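Local coordinates for protein fructosamine deglycase FrlB (Bacillus subtilis, PDB 3EUA) that converts a range of fructosamine 6-phosphates to glucose 6-phosphate and a free amino acid, at residues S43-D48 with G251-R256; D48-S53 with N155-Q160. All coordinates share one frame; numbering follows the deposited sequence.

Contact 1 of 2, residues S43-D48 with G251-R256; sequences SKYVFD and GLDETR
Within 43-48, Y45 alone touches the 251-256 loop, and it does so with the far end of its ring. CG lies anti to the backbone N (chi1 -172°), which sends the long phenol straight out from the helix; a tyrosine suits the place because it spans a gap of 9.5 Å between Y45 CA and D253 CA and still ends in a donor.

The tight part lies round that end. The carboxylate of D253 is almost parallel to the ring, 15° between planes, with OD2 over one face near the rim, 3.7 Å from Y45 CZ. At the ring edge the methyl CG2 of T255 comes within 3.9 Å of Y45 CE1. Also at the edge is E254 OE1, to which Y45 OH donates a short bond of 2.5 Å, arriving from above the carboxylate plane. D253 is kept in this pose by its own loop: its OD1 accepts from T255 OG1 at 2.6 Å and from T255 N at 2.8 Å, while OD2 is bonded to the backbone N of A203. Aspartate and threonine thus pair well here, one supplying acceptors and the other a hydroxyl and a methyl.

The looser side is the rest of the partly exposed E254. Its chain bends at chi2 to bring OE1 back to the phenol, leaving OE2 turned to R49 in a long, weak ion pair.

The D253 capping bond and the type I turn from D253 to R256 mark the loop that leads from strand 246-250 into helix 256-269, so the contact ties a helix of the first SIS domain to a strand-to-helix turn of the second.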
# COMPACT_ATOMS: atom_id res chain seq x y z
N SER A 43 6.44 -9.90 6.43
CA SER A 43 7.22 -9.49 7.61
C SER A 43 6.59 -8.31 8.34
O SER A 43 6.74 -8.18 9.56
CB SER A 43 8.66 -9.21 7.22
OG SER A 43 9.30 -10.43 6.87
N LYS A 44 5.97 -7.38 7.58
CA LYS A 44 5.25 -6.25 8.19
C LYS A 44 4.05 -6.82 8.95
O LYS A 44 3.78 -6.42 10.10
CB LYS A 44 4.89 -5.19 7.12
CG LYS A 44 3.93 -4.06 7.52
CD LYS A 44 4.27 -3.33 8.78
CE LYS A 44 3.24 -2.22 9.08
NZ LYS A 44 3.36 -1.65 10.46
N TYR A 45 3.36 -7.79 8.37
CA TYR A 45 2.24 -8.43 9.04
C TYR A 45 2.70 -9.10 10.34
O TYR A 45 2.06 -8.94 11.37
CB TYR A 45 1.58 -9.43 8.13
CG TYR A 45 0.32 -9.99 8.67
CD1 TYR A 45 -0.90 -9.38 8.40
CD2 TYR A 45 0.33 -11.15 9.41
CE1 TYR A 45 -2.09 -9.92 8.88
CE2 TYR A 45 -0.82 -11.69 9.88
CZ TYR A 45 -2.04 -11.07 9.63
OH TYR A 45 -3.20 -11.63 10.13
N VAL A 46 3.83 -9.84 10.28
CA VAL A 46 4.42 -10.48 11.46
C VAL A 46 4.68 -9.44 12.54
O VAL A 46 4.25 -9.59 13.68
CB VAL A 46 5.72 -11.28 11.11
CG1 VAL A 46 6.45 -11.76 12.37
CG2 VAL A 46 5.39 -12.49 10.22
N PHE A 47 5.39 -8.38 12.20
CA PHE A 47 5.64 -7.32 13.18
C PHE A 47 4.36 -6.75 13.77
O PHE A 47 4.29 -6.51 14.97
CB PHE A 47 6.50 -6.18 12.61
CG PHE A 47 7.92 -6.29 12.96
CD1 PHE A 47 8.77 -7.13 12.28
CD2 PHE A 47 8.43 -5.58 14.05
CE1 PHE A 47 10.11 -7.25 12.65
CE2 PHE A 47 9.75 -5.70 14.41
CZ PHE A 47 10.59 -6.55 13.72
N ASP A 48 3.35 -6.53 12.94
CA ASP A 48 2.07 -6.00 13.45
C ASP A 48 1.39 -6.91 14.46
O ASP A 48 0.82 -6.44 15.42
CB ASP A 48 1.08 -5.65 12.31
CG ASP A 48 1.48 -4.38 11.56
OD1 ASP A 48 2.34 -3.60 12.05
OD2 ASP A 48 0.91 -4.16 10.48
N GLY A 251 -5.32 -17.28 2.22
CA GLY A 251 -4.24 -17.70 3.09
C GLY A 251 -4.75 -18.34 4.35
O GLY A 251 -5.91 -18.76 4.43
N LEU A 252 -3.88 -18.40 5.34
CA LEU A 252 -4.20 -19.03 6.63
C LEU A 252 -4.02 -18.06 7.81
O LEU A 252 -3.95 -18.46 8.99
CB LEU A 252 -3.30 -20.26 6.84
CG LEU A 252 -3.41 -21.41 5.82
CD1 LEU A 252 -2.34 -22.45 6.05
CD2 LEU A 252 -4.81 -22.05 5.85
N ASP A 253 -3.93 -16.78 7.50
CA ASP A 253 -3.76 -15.78 8.56
C ASP A 253 -5.14 -15.32 9.05
O ASP A 253 -6.20 -15.79 8.61
CB ASP A 253 -2.77 -14.62 8.18
CG ASP A 253 -3.28 -13.63 7.11
OD1 ASP A 253 -4.51 -13.45 6.93
OD2 ASP A 253 -2.41 -13.00 6.44
N GLU A 254 -5.09 -14.40 10.00
CA GLU A 254 -6.28 -13.87 10.62
C GLU A 254 -7.22 -13.16 9.66
O GLU A 254 -8.38 -13.01 9.99
CB GLU A 254 -5.90 -12.88 11.74
CG GLU A 254 -5.18 -13.42 12.98
CD GLU A 254 -3.72 -13.82 12.78
OE1 GLU A 254 -3.20 -13.67 11.65
OE2 GLU A 254 -3.10 -14.28 13.77
N THR A 255 -6.73 -12.73 8.49
CA THR A 255 -7.52 -11.99 7.52
C THR A 255 -8.19 -12.87 6.48
O THR A 255 -8.88 -12.35 5.62
CB THR A 255 -6.66 -10.90 6.82
OG1 THR A 255 -5.82 -11.47 5.80
CG2 THR A 255 -5.81 -10.14 7.82
N ARG A 256 -8.03 -14.18 6.57
CA ARG A 256 -8.68 -15.08 5.63
C ARG A 256 -10.20 -14.78 5.44
O ARG A 256 -10.70 -14.90 4.32
CB ARG A 256 -8.48 -16.52 6.06
CG ARG A 256 -9.12 -17.52 5.13
CD ARG A 256 -9.02 -18.87 5.73
NE ARG A 256 -9.76 -19.83 4.93
CZ ARG A 256 -9.29 -20.43 3.85
NH1 ARG A 256 -8.04 -20.23 3.41
NH2 ARG A 256 -10.08 -21.30 3.24

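Contact 2 of 2, residues D48-S53 with N155-Q160; sequences DRESKS and NTKFEQ
The carboxylate of E50 and the amide of N155 meet at nearly a right angle, 84° between planes. N155 ND2 points an N-H at E50 OE1 over 2.6 Å, and OE1 lies in the plane of the amide. On the glutamate the bond arrives on the anti side of OE1, 22° out of the carboxylate plane. The ammonium of K157 sits on the syn side of the other oxygen: NZ is 2.6 Å from E50 OE2, a salt bridge through the syn lone pair, with a weak bond to OE1 at 3.1 Å.

Chain shape makes this possible. E50 bends at chi2 (-67°), and K157 runs extended until chi4 turns NZ onto the carboxylate, its CE and CD lying alongside OE2. A lysine suits the place, since its long methylene chain carries the charge across to the end of helix 41-50, where the glutamate supplies two acceptors.

N155 works on two fronts. While ND2 serves E50, N155 OD1 accepts from K157 N at 2.9 Å, from above the carbonyl plane, a capping bond before the turn into helix 158-190. The amide is well chosen, with a donor and an acceptor on one flat group. A water donates to E50 O and accepts from N155 ND2 at 2.8 Å, so this NH2 group bonds both the water and E50 OE1.

E50 OE2 is also hydrogen-bonded to Y293 OH of helix 288-313. With an ammonium, an amide and a phenol gathered round it, the carboxylate is probably ionised; the lysine's positive charge would favour that state, and the paired charges join the end of one helix to the approach of another at the partly exposed surface.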
# COMPACT_ATOMS: atom_id res chain seq x y z
N ASP A 48 3.35 -6.53 12.94
CA ASP A 48 2.07 -6.00 13.45
C ASP A 48 1.39 -6.91 14.46
O ASP A 48 0.82 -6.44 15.42
CB ASP A 48 1.08 -5.65 12.31
CG ASP A 48 1.48 -4.38 11.56
OD1 ASP A 48 2.34 -3.60 12.05
OD2 ASP A 48 0.91 -4.16 10.48
N ARG A 49 1.48 -8.22 14.23
CA ARG A 49 0.87 -9.21 15.14
C ARG A 49 1.75 -9.61 16.34
O ARG A 49 1.22 -10.07 17.36
CB ARG A 49 0.56 -10.47 14.34
CG ARG A 49 -0.60 -10.34 13.39
CD ARG A 49 -1.92 -10.77 14.02
NE ARG A 49 -2.22 -10.13 15.30
CZ ARG A 49 -2.21 -10.69 16.50
NH1 ARG A 49 -1.93 -11.98 16.71
NH2 ARG A 49 -2.53 -9.94 17.55
N GLU A 50 3.07 -9.45 16.21
CA GLU A 50 4.00 -9.90 17.24
C GLU A 50 4.77 -8.87 18.06
O GLU A 50 5.08 -9.16 19.23
CB GLU A 50 5.07 -10.76 16.57
CG GLU A 50 4.52 -12.01 15.90
CD GLU A 50 3.95 -13.00 16.91
OE1 GLU A 50 4.45 -13.09 18.05
OE2 GLU A 50 3.01 -13.72 16.52
N SER A 51 5.10 -7.73 17.47
CA SER A 51 5.94 -6.76 18.16
C SER A 51 5.16 -5.83 19.05
O SER A 51 4.33 -5.06 18.60
CB SER A 51 6.78 -5.94 17.17
OG SER A 51 7.57 -5.02 17.91
N LYS A 52 5.48 -5.87 20.33
CA LYS A 52 4.85 -5.02 21.30
C LYS A 52 5.59 -3.69 21.43
O LYS A 52 4.97 -2.68 21.74
CB LYS A 52 4.80 -5.75 22.65
N SER A 53 6.88 -3.65 21.08
CA SER A 53 7.69 -2.46 21.28
C SER A 53 8.40 -1.85 20.07
O SER A 53 9.10 -0.85 20.23
CB SER A 53 8.80 -2.84 22.28
OG SER A 53 9.68 -3.80 21.69
N ASN A 155 10.45 -12.90 21.96
CA ASN A 155 9.31 -13.48 21.24
C ASN A 155 9.52 -14.97 21.22
O ASN A 155 10.63 -15.43 21.00
CB ASN A 155 9.17 -12.92 19.83
CG ASN A 155 7.95 -13.48 19.09
OD1 ASN A 155 8.02 -14.53 18.46
ND2 ASN A 155 6.84 -12.75 19.13
N THR A 156 8.45 -15.72 21.45
CA THR A 156 8.55 -17.19 21.56
C THR A 156 8.32 -18.00 20.29
O THR A 156 8.37 -19.23 20.33
CB THR A 156 7.50 -17.72 22.55
OG1 THR A 156 6.19 -17.34 22.09
CG2 THR A 156 7.76 -17.17 23.92
N LYS A 157 8.07 -17.35 19.16
CA LYS A 157 7.78 -18.10 17.93
C LYS A 157 8.99 -18.52 17.07
O LYS A 157 8.82 -19.28 16.11
CB LYS A 157 6.77 -17.32 17.08
CG LYS A 157 5.41 -17.13 17.80
CD LYS A 157 4.35 -16.69 16.84
CE LYS A 157 2.94 -16.70 17.43
NZ LYS A 157 2.65 -15.59 18.36
N PHE A 158 10.19 -18.04 17.40
CA PHE A 158 11.39 -18.33 16.63
C PHE A 158 11.60 -19.82 16.27
O PHE A 158 11.82 -20.14 15.12
CB PHE A 158 12.61 -17.83 17.38
CG PHE A 158 13.90 -18.07 16.64
CD1 PHE A 158 14.27 -17.24 15.59
CD2 PHE A 158 14.75 -19.10 17.00
CE1 PHE A 158 15.46 -17.44 14.90
CE2 PHE A 158 15.94 -19.32 16.32
CZ PHE A 158 16.30 -18.49 15.27
N GLU A 159 11.53 -20.70 17.25
CA GLU A 159 11.74 -22.13 17.02
C GLU A 159 10.74 -22.73 16.02
O GLU A 159 11.10 -23.52 15.13
CB GLU A 159 11.62 -22.90 18.34
CG GLU A 159 11.86 -24.40 18.16
CD GLU A 159 11.79 -25.21 19.43
OE1 GLU A 159 11.96 -24.67 20.55
OE2 GLU A 159 11.58 -26.43 19.28
N GLN A 160 9.49 -22.37 16.20
CA GLN A 160 8.43 -22.89 15.35
C GLN A 160 8.49 -22.26 13.94
O GLN A 160 8.12 -22.89 12.96
CB GLN A 160 7.07 -22.74 16.04
CG GLN A 160 6.98 -23.52 17.39
CD GLN A 160 7.79 -22.90 18.58
OE1 GLN A 160 8.04 -21.69 18.62
NE2 GLN A 160 8.15 -23.75 19.56
O HOH W 1 7.12 -10.34 20.60

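How the contacts relate
Helix 41-50 serves both contacts: contact 1 uses Y45 at mid-helix, and contact 2 uses E50 at its C-terminal end, with centres about 12 Å apart. Between them stands R49, whose CD lies 3.7 Å from E254 OE2. Y293 of helix 288-313 is a second bridge, packing on Y45 and bonding E50. Apart from the shared D48, contact 2 lies between the two segments of contact 1 in the chain. Contact 1 is buried and joins the two SIS domains, whereas contact 2 is a salt bridge with hydrogen bonds at the surface. D48 turns to the second subunit, meeting R67 and Y59 of that chain, so both contacts border the subunit interface.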